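DUF1491 domain-containing protein (Caulobacter crescentus, PDB 4GOQ) is of unknown function, a small alpha/beta protein of the DUF1491 family. Local coordinates at residues A12-R15 / R16-G20; A55-G58 / D59-F63; T71-P74 / D75-Y79. All blocks are in the same frame, centred on the assembly; numbering follows the deposited sequence.

Contact 1. Residues A12-R15 / R16-G20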
loop_
_atom_site.group_PDB
_atom_site.type_symbol
_atom_site.label_atom_id
_atom_site.label_comp_id
_atom_site.label_asym_id
_atom_site.label_seq_id
_atom_site.Cartn_x
_atom_site.Cartn_y
_atom_site.Cartn_z
ATOM N N ALA A 12 -6.047 5.759 -9.252
ATOM C CA ALA A 12 -7.294 5.928 -8.507
ATOM C C ALA A 12 -7.003 6.083 -7.000
ATOM O O ALA A 12 -7.641 6.888 -6.326
ATOM C CB ALA A 12 -8.213 4.730 -8.736
ATOM N N LEU A 13 -6.074 5.279 -6.467
ATOM C CA LEU A 13 -5.732 5.347 -5.036
ATOM C C LEU A 13 -5.141 6.735 -4.677
ATOM O O LEU A 13 -5.598 7.379 -3.713
ATOM C CB LEU A 13 -4.754 4.226 -4.668
ATOM C CG LEU A 13 -4.150 4.280 -3.223
ATOM C CD1 LEU A 13 -5.245 4.034 -2.148
ATOM C CD2 LEU A 13 -3.101 3.194 -3.063
ATOM N N ILE A 14 -4.167 7.205 -5.483
ATOM C CA ILE A 14 -3.517 8.523 -5.297
ATOM C C ILE A 14 -4.548 9.598 -5.351
ATOM O O ILE A 14 -4.602 10.443 -4.460
ATOM C CB ILE A 14 -2.390 8.796 -6.344
ATOM C CG1 ILE A 14 -1.261 7.781 -6.243
ATOM C CG2 ILE A 14 -1.865 10.247 -6.265
ATOM C CD1 ILE A 14 -0.350 7.838 -7.499
ATOM N N ARG A 15 -5.401 9.565 -6.381
ATOM C CA ARG A 15 -6.446 10.552 -6.574
ATOM C C ARG A 15 -7.380 10.617 -5.374
ATOM O O ARG A 15 -7.641 11.706 -4.866
ATOM C CB ARG A 15 -7.232 10.227 -7.856
ATOM C CG ARG A 15 -8.549 10.932 -7.965
ATOM C CD ARG A 15 -9.086 10.643 -9.350
ATOM N NE ARG A 15 -10.501 10.961 -9.466
ATOM C CZ ARG A 15 -10.981 12.180 -9.672
ATOM N NH1 ARG A 15 -10.158 13.226 -9.725
ATOM N NH2 ARG A 15 -12.285 12.373 -9.782
ATOM N N ARG A 16 -7.877 9.457 -4.917
ATOM C CA ARG A 16 -8.755 9.355 -3.756
ATOM C C ARG A 16 -8.083 9.903 -2.480
ATOM O O ARG A 16 -8.718 10.614 -1.706
ATOM C CB ARG A 16 -9.143 7.867 -3.567
ATOM C CG ARG A 16 -10.323 7.595 -2.678
ATOM C CD ARG A 16 -10.938 6.215 -2.927
ATOM N NE ARG A 16 -9.945 5.130 -2.941
ATOM C CZ ARG A 16 -9.605 4.421 -4.019
ATOM N NH1 ARG A 16 -10.183 4.664 -5.195
ATOM N NH2 ARG A 16 -8.698 3.450 -3.926
ATOM N N ALA A 17 -6.821 9.530 -2.230
ATOM C CA ALA A 17 -6.106 9.980 -1.035
ATOM C C ALA A 17 -5.933 11.490 -1.069
ATOM O O ALA A 17 -6.253 12.159 -0.085
ATOM C CB ALA A 17 -4.759 9.278 -0.926
ATOM N N GLU A 18 -5.503 12.040 -2.234
ATOM C CA GLU A 18 -5.323 13.489 -2.399
ATOM C C GLU A 18 -6.624 14.233 -2.174
ATOM O O GLU A 18 -6.603 15.235 -1.475
ATOM C CB GLU A 18 -4.751 13.842 -3.769
ATOM C CG GLU A 18 -3.292 13.456 -3.926
ATOM C CD GLU A 18 -2.683 13.842 -5.260
ATOM O OE1 GLU A 18 -3.437 13.963 -6.255
ATOM O OE2 GLU A 18 -1.443 14.002 -5.311
ATOM N N LEU A 19 -7.758 13.716 -2.689
ATOM C CA LEU A 19 -9.088 14.321 -2.482
ATOM C C LEU A 19 -9.520 14.288 -1.017
ATOM O O LEU A 19 -10.334 15.102 -0.614
ATOM C CB LEU A 19 -10.175 13.643 -3.317
ATOM C CG LEU A 19 -10.021 13.671 -4.841
ATOM C CD1 LEU A 19 -11.161 12.928 -5.492
ATOM C CD2 LEU A 19 -9.930 15.078 -5.367
ATOM N N GLY A 20 -9.023 13.315 -0.262
ATOM C CA GLY A 20 -9.291 13.190 1.171
ATOM C C GLY A 20 -8.368 14.040 2.032
ATOM O O GLY A 20 -8.530 14.078 3.251
HETATM O O HOH W 1 -6.299 14.060 -6.730
#
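R16 reaches back along its own helix, 6-19, to lay its guanidinium over the backbone of A12 and L13. With CG anti to the backbone N (chi1 -164°) and a bend at chi3 (49°), the chain turns toward the preceding turn instead of running straight out, and A12 O sits 3.5 Å above the guanidinium plane, off toward its rim. NH2 passes L13 CD1 at 3.9 Å. The hydrogen bonds of this group lie elsewhere: NE donates to F103 O, tying the helix to the loop beside it. R15, by contrast, runs extended from CG to NE, and L19 CD1 stands 4.2 Å above the plane of its guanidinium, over the centre of one face. I14 and E18 run side by side, CG2 of I14 meeting CD of E18 at 3.8 Å. Regular alpha-helical bonds, R16 N to A12 O through L19 N to R15 O, underlie all this. L13 and A17 are buried on the side facing the sheet, where L13 meets V93 and I95 and A17 meets A24. A water donates to E18 OE1 at 2.9 Å and, at 3.3 Å, to R15 O, which also accepts from L19 N.

Contact 2. Residues A55-G58 / D59-F63; sequences ATRG and DGERF
A55 and F63 form an antiparallel hydrogen-bonded pair near the turn of a beta hairpin, with A55 N to F63 O at 3.0 Å and F63 N returning to A55 O; T56 and R62 follow as the non-hydrogen-bonded pair, and R57 N to E61 O is the last bond before the turn. The loop joins strands 48-56 and 62-65: G58 and D59 form roughly a type I turn followed by a G1 bulge at G60, with G60 N on R57 O at 2.8 Å. G60 has a positive phi (98°), where a side chain would press on the carbonyl O of D59.

On one face of the hairpin the ring of F63 folds back over A55. Its CG lies between the backbone N and the carbonyl carbon (chi1 76°), which brings the ring across the pair, and A55 CB makes a CH-pi contact over its face, 3.8 Å from the centroid. R57 CG comes against the same ring at CD1, its chain crossing that of F63 at about a right angle.

On the other face R62 bends at chi2 (81°) and chi3, which carries NH1 back past T56 CG2 to a weak hydrogen bond with A55 O. Its stronger polar partner is E54, which forms a salt bridge with NE.

R57, D59 and E61 bring opposite charges together at the exposed turn without a direct salt bridge. One water links them: it accepts from R57 NE at 2.7 Å, in the guanidinium plane, and donates to D59 OD1 at 2.7 Å and to E61 OE1 at 2.5 Å.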
loop_
_atom_site.group_PDB
_atom_site.type_symbol
_atom_site.label_atom_id
_atom_site.label_comp_id
_atom_site.label_asym_id
_atom_site.label_seq_id
_atom_site.Cartn_x
_atom_site.Cartn_y
_atom_site.Cartn_z
ATOM N N ALA A 55 -3.518 -10.108 -1.093
ATOM C CA ALA A 55 -3.838 -11.506 -0.839
ATOM C C ALA A 55 -5.139 -11.852 -1.547
ATOM O O ALA A 55 -5.810 -10.953 -2.065
ATOM C CB ALA A 55 -3.944 -11.785 0.650
ATOM N N THR A 56 -5.484 -13.156 -1.596
ATOM C CA THR A 56 -6.714 -13.633 -2.239
ATOM C C THR A 56 -7.421 -14.678 -1.398
ATOM O O THR A 56 -6.779 -15.471 -0.691
ATOM C CB THR A 56 -6.440 -14.242 -3.620
ATOM O OG1 THR A 56 -5.454 -15.262 -3.464
ATOM C CG2 THR A 56 -6.009 -13.210 -4.666
ATOM N N ARG A 57 -8.748 -14.710 -1.530
ATOM C CA ARG A 57 -9.598 -15.690 -0.868
ATOM C C ARG A 57 -9.734 -16.900 -1.805
ATOM O O ARG A 57 -9.490 -16.763 -3.015
ATOM C CB ARG A 57 -10.967 -15.050 -0.550
ATOM C CG ARG A 57 -10.927 -14.061 0.620
ATOM C CD ARG A 57 -11.514 -14.663 1.883
ATOM N NE ARG A 57 -12.926 -14.998 1.696
ATOM C CZ ARG A 57 -13.739 -15.427 2.652
ATOM N NH1 ARG A 57 -13.296 -15.572 3.895
ATOM N NH2 ARG A 57 -15.003 -15.718 2.376
ATOM N N GLY A 58 -10.152 -18.047 -1.255
ATOM C CA GLY A 58 -10.354 -19.292 -2.001
ATOM C C GLY A 58 -11.336 -19.243 -3.164
ATOM O O GLY A 58 -11.641 -20.286 -3.750
ATOM N N ASP A 59 -11.849 -18.039 -3.503
ATOM C CA ASP A 59 -12.776 -17.799 -4.618
ATOM C C ASP A 59 -12.188 -16.756 -5.614
ATOM O O ASP A 59 -12.814 -16.457 -6.632
ATOM C CB ASP A 59 -14.165 -17.354 -4.093
ATOM C CG ASP A 59 -14.237 -15.910 -3.616
ATOM O OD1 ASP A 59 -13.533 -15.572 -2.634
ATOM O OD2 ASP A 59 -14.992 -15.122 -4.227
ATOM N N GLY A 60 -11.009 -16.215 -5.293
ATOM C CA GLY A 60 -10.298 -15.234 -6.114
ATOM C C GLY A 60 -10.460 -13.769 -5.740
ATOM O O GLY A 60 -9.824 -12.910 -6.362
ATOM N N GLU A 61 -11.317 -13.460 -4.735
ATOM C CA GLU A 61 -11.570 -12.090 -4.259
ATOM C C GLU A 61 -10.290 -11.491 -3.632
ATOM O O GLU A 61 -9.653 -12.146 -2.813
ATOM C CB GLU A 61 -12.712 -12.093 -3.227
ATOM C CG GLU A 61 -13.198 -10.710 -2.803
ATOM C CD GLU A 61 -13.940 -10.635 -1.477
ATOM O OE1 GLU A 61 -14.070 -11.678 -0.798
ATOM O OE2 GLU A 61 -14.374 -9.522 -1.105
ATOM N N ARG A 62 -9.948 -10.259 -4.008
ATOM C CA ARG A 62 -8.764 -9.562 -3.509
ATOM C C ARG A 62 -9.038 -8.888 -2.178
ATOM O O ARG A 62 -10.083 -8.249 -1.993
ATOM C CB ARG A 62 -8.269 -8.521 -4.535
ATOM C CG ARG A 62 -7.148 -7.586 -4.036
ATOM C CD ARG A 62 -5.745 -8.185 -4.073
ATOM N NE ARG A 62 -5.232 -8.275 -5.443
ATOM C CZ ARG A 62 -4.628 -9.342 -5.952
ATOM N NH1 ARG A 62 -4.413 -10.413 -5.202
ATOM N NH2 ARG A 62 -4.197 -9.332 -7.206
ATOM N N PHE A 63 -8.064 -9.000 -1.259
ATOM C CA PHE A 63 -8.107 -8.322 0.024
ATOM C C PHE A 63 -6.679 -7.907 0.412
ATOM O O PHE A 63 -5.708 -8.297 -0.249
ATOM C CB PHE A 63 -8.801 -9.171 1.099
ATOM C CG PHE A 63 -8.015 -10.334 1.683
ATOM C CD1 PHE A 63 -8.085 -11.602 1.111
ATOM C CD2 PHE A 63 -7.275 -10.177 2.848
ATOM C CE1 PHE A 63 -7.379 -12.679 1.669
ATOM C CE2 PHE A 63 -6.558 -11.247 3.392
ATOM C CZ PHE A 63 -6.646 -12.500 2.820
HETATM O O HOH W 2 -14.294 -14.182 -0.456
#

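Contact 3. Residues T71-P74 / D75-Y79. With GOL (glycerol), chain H.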
loop_
_atom_site.group_PDB
_atom_site.type_symbol
_atom_site.label_atom_id
_atom_site.label_comp_id
_atom_site.label_asym_id
_atom_site.label_seq_id
_atom_site.Cartn_x
_atom_site.Cartn_y
_atom_site.Cartn_z
ATOM N N THR A 71 5.145 -0.938 15.478
ATOM C CA THR A 71 4.973 0.481 15.817
ATOM C C THR A 71 6.270 1.253 15.472
ATOM O O THR A 71 6.298 2.487 15.560
ATOM C CB THR A 71 4.612 0.680 17.300
ATOM O OG1 THR A 71 5.623 0.092 18.112
ATOM C CG2 THR A 71 3.223 0.135 17.647
ATOM N N PHE A 72 7.331 0.514 15.066
ATOM C CA PHE A 72 8.641 1.081 14.689
ATOM C C PHE A 72 8.737 1.102 13.174
ATOM O O PHE A 72 8.961 0.070 12.533
ATOM C CB PHE A 72 9.777 0.282 15.342
ATOM C CG PHE A 72 11.090 1.030 15.339
ATOM C CD1 PHE A 72 11.260 2.174 16.110
ATOM C CD2 PHE A 72 12.147 0.605 14.544
ATOM C CE1 PHE A 72 12.480 2.865 16.106
ATOM C CE2 PHE A 72 13.371 1.294 14.544
ATOM C CZ PHE A 72 13.516 2.437 15.292
ATOM N N GLU A 73 8.451 2.278 12.585
ATOM C CA GLU A 73 8.324 2.479 11.138
ATOM C C GLU A 73 9.526 1.932 10.312
ATOM O O GLU A 73 9.287 1.318 9.259
ATOM C CB GLU A 73 8.090 3.952 10.823
ATOM C CG GLU A 73 7.524 4.142 9.429
ATOM C CD GLU A 73 7.332 5.590 9.040
ATOM O OE1 GLU A 73 6.743 6.362 9.830
ATOM O OE2 GLU A 73 7.780 5.952 7.934
ATOM N N PRO A 74 10.799 2.063 10.757
ATOM C CA PRO A 74 11.897 1.513 9.936
ATOM C C PRO A 74 11.759 0.014 9.626
ATOM O O PRO A 74 12.286 -0.407 8.606
ATOM C CB PRO A 74 13.131 1.813 10.770
ATOM C CG PRO A 74 12.779 3.100 11.456
ATOM C CD PRO A 74 11.341 2.864 11.875
ATOM N N ASP A 75 11.050 -0.781 10.472
ATOM C CA ASP A 75 10.754 -2.191 10.155
ATOM C C ASP A 75 9.883 -2.317 8.881
ATOM O O ASP A 75 9.996 -3.290 8.127
ATOM C CB ASP A 75 10.027 -2.874 11.325
ATOM C CG ASP A 75 10.862 -3.022 12.571
ATOM O OD1 ASP A 75 12.102 -3.316 12.441
ATOM O OD2 ASP A 75 10.304 -2.820 13.680
ATOM N N LEU A 76 8.994 -1.350 8.657
ATOM C CA LEU A 76 8.122 -1.364 7.458
ATOM C C LEU A 76 8.944 -0.985 6.235
ATOM O O LEU A 76 8.801 -1.618 5.196
ATOM C CB LEU A 76 6.896 -0.448 7.605
ATOM C CG LEU A 76 6.086 -0.596 8.921
ATOM C CD1 LEU A 76 4.846 0.285 8.869
ATOM C CD2 LEU A 76 5.679 -2.051 9.179
ATOM N N ASP A 77 9.900 -0.051 6.406
ATOM C CA ASP A 77 10.815 0.357 5.333
ATOM C C ASP A 77 11.754 -0.799 5.012
ATOM O O ASP A 77 11.969 -1.070 3.838
ATOM C CB ASP A 77 11.582 1.641 5.732
ATOM C CG ASP A 77 10.683 2.891 5.756
ATOM O OD1 ASP A 77 9.558 2.833 5.200
ATOM O OD2 ASP A 77 11.077 3.884 6.380
ATOM N N ALA A 78 12.248 -1.534 6.047
ATOM C CA ALA A 78 13.110 -2.715 5.831
ATOM C C ALA A 78 12.329 -3.780 5.022
ATOM O O ALA A 78 12.873 -4.340 4.060
ATOM C CB ALA A 78 13.600 -3.287 7.178
ATOM N N TYR A 79 11.069 -4.010 5.377
ATOM C CA TYR A 79 10.189 -4.954 4.681
ATOM C C TYR A 79 9.997 -4.542 3.209
ATOM O O TYR A 79 10.104 -5.397 2.331
ATOM C CB TYR A 79 8.818 -5.124 5.370
ATOM C CG TYR A 79 8.026 -6.256 4.744
ATOM C CD1 TYR A 79 7.242 -6.046 3.608
ATOM C CD2 TYR A 79 8.079 -7.545 5.271
ATOM C CE1 TYR A 79 6.550 -7.092 3.001
ATOM C CE2 TYR A 79 7.362 -8.593 4.691
ATOM C CZ TYR A 79 6.640 -8.372 3.531
ATOM O OH TYR A 79 5.942 -9.411 2.959
HETATM C C1 GOL H . 9.591 7.907 6.263
HETATM O O1 GOL H . 8.990 8.274 7.503
HETATM C C2 GOL H . 10.967 7.321 6.465
HETATM O O2 GOL H . 11.295 6.462 5.371
HETATM C C3 GOL H . 11.990 8.428 6.575
HETATM O O3 GOL H . 13.176 7.944 7.184
#
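With CG anti to the backbone N (chi1 -162°) and an extended chain beyond it, E73 sends its carboxylate out to the same side as that of D77, whose CG lies anti to the carbonyl carbon (chi1 -71°). The two acids end with E73 OE2 and D77 OD2 4.2 Å apart, like charges that K40 probably offsets: its NZ forms salt bridges with E73 OE2 and D77 OD1. A glycerol, probably from the crystallisation liquor, spans the pair, its O1 donating to E73 OE2 at 2.7 Å and its O2 to D77 OD2 at 2.8 Å. Without the E73 carboxylate, as with an alanine here, K40 would probably be left with D77 alone of the two acids, and glycerol O1 without its acceptor.

This is the first turn of helix 74-86, entered from the loop through P74, whose ring has no N-H to give. E73 O accepts twice, from L76 N at 2.8 Å, above the carbonyl plane, and from D77 N at 3.2 Å, in it. Just before, F72 O takes the N-H of D75. The phenyl ring of F72 has P74 CD 3.6 Å above one face, offset toward the rim, while D75 OD2 lies at its edge. That oxygen is hydrogen-bonded to S70 OG, and approaches F72 CB to 3.6 Å.

Overall arrangement
From the N terminus, contact 1 comes first, on the second half of helix 6-19, which packs on strands 23-28 and 91-97, just before the chain enters outermost strand 23-28. After strand 37-43, contact 2 takes the end of strand 48-56 round into strand 62-65 at the opposite edge of the sheet, closing the hairpin. Contact 3 follows, where the loop after that strand enters helix 74-86 and brings its start to strands 37-43 (K40) and 48-56 (A49); the chain then goes on to strand 91-97. The three lie in series, none enclosing or crossing another. Contacts 1 and 3 sit on opposite sides of the chain's centre, and contacts 2 and 3 come within about 10 Å at their nearest atoms.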